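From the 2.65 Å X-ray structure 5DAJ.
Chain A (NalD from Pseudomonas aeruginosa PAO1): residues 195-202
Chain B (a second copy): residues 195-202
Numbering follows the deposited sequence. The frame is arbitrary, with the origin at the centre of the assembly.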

# COMPACT_ATOMS: atom_id res chain seq x y z
N GLU A 195 -1.89 18.53 -3.12
CA GLU A 195 -1.82 19.91 -2.63
C GLU A 195 -1.47 20.04 -1.14
O GLU A 195 -0.47 20.67 -0.80
CB GLU A 195 -3.11 20.68 -2.96
CG GLU A 195 -3.14 22.17 -2.58
CD GLU A 195 -2.10 23.02 -3.28
OE1 GLU A 195 -1.40 22.54 -4.21
OE2 GLU A 195 -1.99 24.21 -2.90
N PRO A 196 -2.28 19.42 -0.25
CA PRO A 196 -2.04 19.64 1.19
C PRO A 196 -0.67 19.17 1.66
O PRO A 196 -0.05 19.83 2.49
CB PRO A 196 -3.15 18.83 1.86
CG PRO A 196 -3.55 17.81 0.85
CD PRO A 196 -3.40 18.50 -0.47
N MSE A 197 -0.19 18.05 1.13
CA MSE A 197 1.13 17.54 1.51
C MSE A 197 2.18 18.57 1.21
O MSE A 197 3.00 18.91 2.07
CB MSE A 197 1.47 16.22 0.80
CG MSE A 197 2.88 15.69 1.08
SE MSE A 197 3.20 15.43 3.01
CE MSE A 197 2.22 13.73 3.23
N PHE A 198 2.17 19.10 -0.02
CA PHE A 198 3.16 20.11 -0.42
C PHE A 198 2.98 21.45 0.30
O PHE A 198 3.98 22.09 0.66
CB PHE A 198 3.15 20.33 -1.92
CG PHE A 198 3.89 19.26 -2.66
CD1 PHE A 198 3.25 18.08 -3.01
CD2 PHE A 198 5.24 19.41 -2.96
CE1 PHE A 198 3.94 17.08 -3.69
CE2 PHE A 198 5.92 18.42 -3.64
CZ PHE A 198 5.27 17.25 -4.00
N ARG A 199 1.74 21.82 0.59
CA ARG A 199 1.47 23.04 1.33
C ARG A 199 1.97 22.87 2.77
O ARG A 199 2.47 23.81 3.38
CB ARG A 199 -0.02 23.36 1.32
CG ARG A 199 -0.36 24.77 1.79
CD ARG A 199 -1.85 24.91 2.06
NE ARG A 199 -2.65 24.85 0.84
CZ ARG A 199 -3.27 25.90 0.30
NH1 ARG A 199 -3.19 27.09 0.88
NH2 ARG A 199 -3.97 25.75 -0.81
N GLY A 200 1.81 21.66 3.30
CA GLY A 200 2.25 21.34 4.67
C GLY A 200 3.75 21.24 4.86
O GLY A 200 4.26 21.45 5.96
N LEU A 201 4.47 20.87 3.81
CA LEU A 201 5.93 20.76 3.85
C LEU A 201 6.63 22.10 3.61
O LEU A 201 7.62 22.39 4.27
CB LEU A 201 6.43 19.76 2.81
CG LEU A 201 6.09 18.28 3.04
CD1 LEU A 201 6.43 17.47 1.79
CD2 LEU A 201 6.81 17.72 4.24
N VAL A 202 6.11 22.88 2.67
CA VAL A 202 6.81 24.06 2.14
C VAL A 202 6.11 25.39 2.51
O VAL A 202 4.89 25.51 2.39
CB VAL A 202 6.97 23.96 0.61
CG1 VAL A 202 7.77 25.14 0.06
CG2 VAL A 202 7.67 22.66 0.24
N GLU B 195 2.09 15.62 10.50
CA GLU B 195 2.04 17.09 10.62
C GLU B 195 1.70 17.81 9.31
O GLU B 195 0.70 18.54 9.27
CB GLU B 195 3.35 17.64 11.22
CG GLU B 195 3.40 19.15 11.47
CD GLU B 195 2.38 19.66 12.47
OE1 GLU B 195 1.68 18.85 13.13
OE2 GLU B 195 2.29 20.91 12.62
N PRO B 196 2.49 17.60 8.24
CA PRO B 196 2.25 18.38 7.02
C PRO B 196 0.87 18.17 6.41
O PRO B 196 0.27 19.13 5.93
CB PRO B 196 3.35 17.90 6.06
CG PRO B 196 3.73 16.56 6.57
CD PRO B 196 3.60 16.65 8.05
N MSE B 197 0.37 16.94 6.44
CA MSE B 197 -0.96 16.65 5.90
C MSE B 197 -1.99 17.49 6.60
O MSE B 197 -2.79 18.16 5.95
CB MSE B 197 -1.31 15.17 6.01
CG MSE B 197 -2.73 14.82 5.55
SE MSE B 197 -3.07 15.36 3.68
CE MSE B 197 -2.10 13.90 2.78
N PHE B 198 -1.97 17.46 7.93
CA PHE B 198 -2.94 18.24 8.72
C PHE B 198 -2.74 19.75 8.60
O PHE B 198 -3.72 20.50 8.55
CB PHE B 198 -2.93 17.82 10.18
CG PHE B 198 -3.68 16.56 10.43
CD1 PHE B 198 -3.06 15.33 10.27
CD2 PHE B 198 -5.01 16.59 10.78
CE1 PHE B 198 -3.75 14.15 10.49
CE2 PHE B 198 -5.71 15.42 11.00
CZ PHE B 198 -5.08 14.20 10.85
N ARG B 199 -1.49 20.18 8.54
CA ARG B 199 -1.18 21.60 8.31
C ARG B 199 -1.65 22.06 6.93
O ARG B 199 -2.09 23.19 6.77
CB ARG B 199 0.33 21.87 8.46
CG ARG B 199 0.68 23.35 8.41
CD ARG B 199 2.00 23.70 9.09
NE ARG B 199 2.86 22.55 9.25
N GLY B 200 -1.56 21.17 5.95
CA GLY B 200 -2.00 21.44 4.58
C GLY B 200 -3.50 21.45 4.36
O GLY B 200 -4.01 22.10 3.46
N LEU B 201 -4.23 20.69 5.18
CA LEU B 201 -5.69 20.63 5.11
C LEU B 201 -6.37 21.76 5.88
O LEU B 201 -7.35 22.32 5.41
CB LEU B 201 -6.21 19.29 5.65
CG LEU B 201 -5.89 18.03 4.84
CD1 LEU B 201 -6.25 16.79 5.65
CD2 LEU B 201 -6.63 18.03 3.51
N VAL B 202 -5.83 22.08 7.06
CA VAL B 202 -6.51 22.96 8.03
C VAL B 202 -5.79 24.30 8.24
O VAL B 202 -4.57 24.35 8.39
CB VAL B 202 -6.67 22.24 9.39
CG1 VAL B 202 -7.45 23.10 10.38
CG2 VAL B 202 -7.39 20.92 9.20

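Two copies of the same helical segment cross at 103°, with their axes 6.8 Å apart at closest approach. Pro196 of each copy lies against Gly200 of the other.

Glu195(B) does not touch chain A. Its carboxylate faces its own Arg199(B), with OE2 of Glu195(B) 3.8 Å from NE of Arg199(B), a long salt bridge.

Pro196(B) points toward chain A and packs against Met197(A) and Leu201(A). CG of Pro196(B) lies 3.8 Å from SE of Met197(A), and CB of Pro196(B) lies 3.9 Å from CD2 of Leu201(A). O of Pro196(B) accepts the helical bond from N of Gly200(B) at 2.7 Å. The same O receives a CA-H...O contact from Gly200(A), with CA of Gly200(A) 3.2 Å from O of Pro196(B) and an angle of 155° at the hydrogen.

Met197(B) is a selenomethionine. Its CB leaves sideways, but the side chain bends so that its end comes nearer to chain A. SE of Met197(B) packs 3.8 Å from CG of Pro196(A). CE of Met197(B) meets CE of Met197(A) at 4.3 Å, self-paired across the contact.

Phe198(B) points away and takes no part.

Arg199(B) is modelled only as far as NE of Arg199(B), which sits 3.7 Å from O of Gly200(A). The rest of the guanidinium is not modelled, so its contacts cannot be described.

Gly200(B) lies against Pro196(A), and CA of Gly200(B) is 3.8 Å from CA of Pro196(A). CA of Gly200(B) is 3.3 Å from O of Pro196(A) in a CA-H...O contact, with 157° at the hydrogen. An ideal CB on Gly200(B) would fall 1.9 Å from O of Pro196(A), a clash. The absence of a side chain therefore lets the backbones come this close.

Leu201(B) reaches Pro196(A) with its side-chain end, CD2 of Leu201(B) lying 3.9 Å from CB of Pro196(A).

Val202(B) leaves helical geometry and makes no contact.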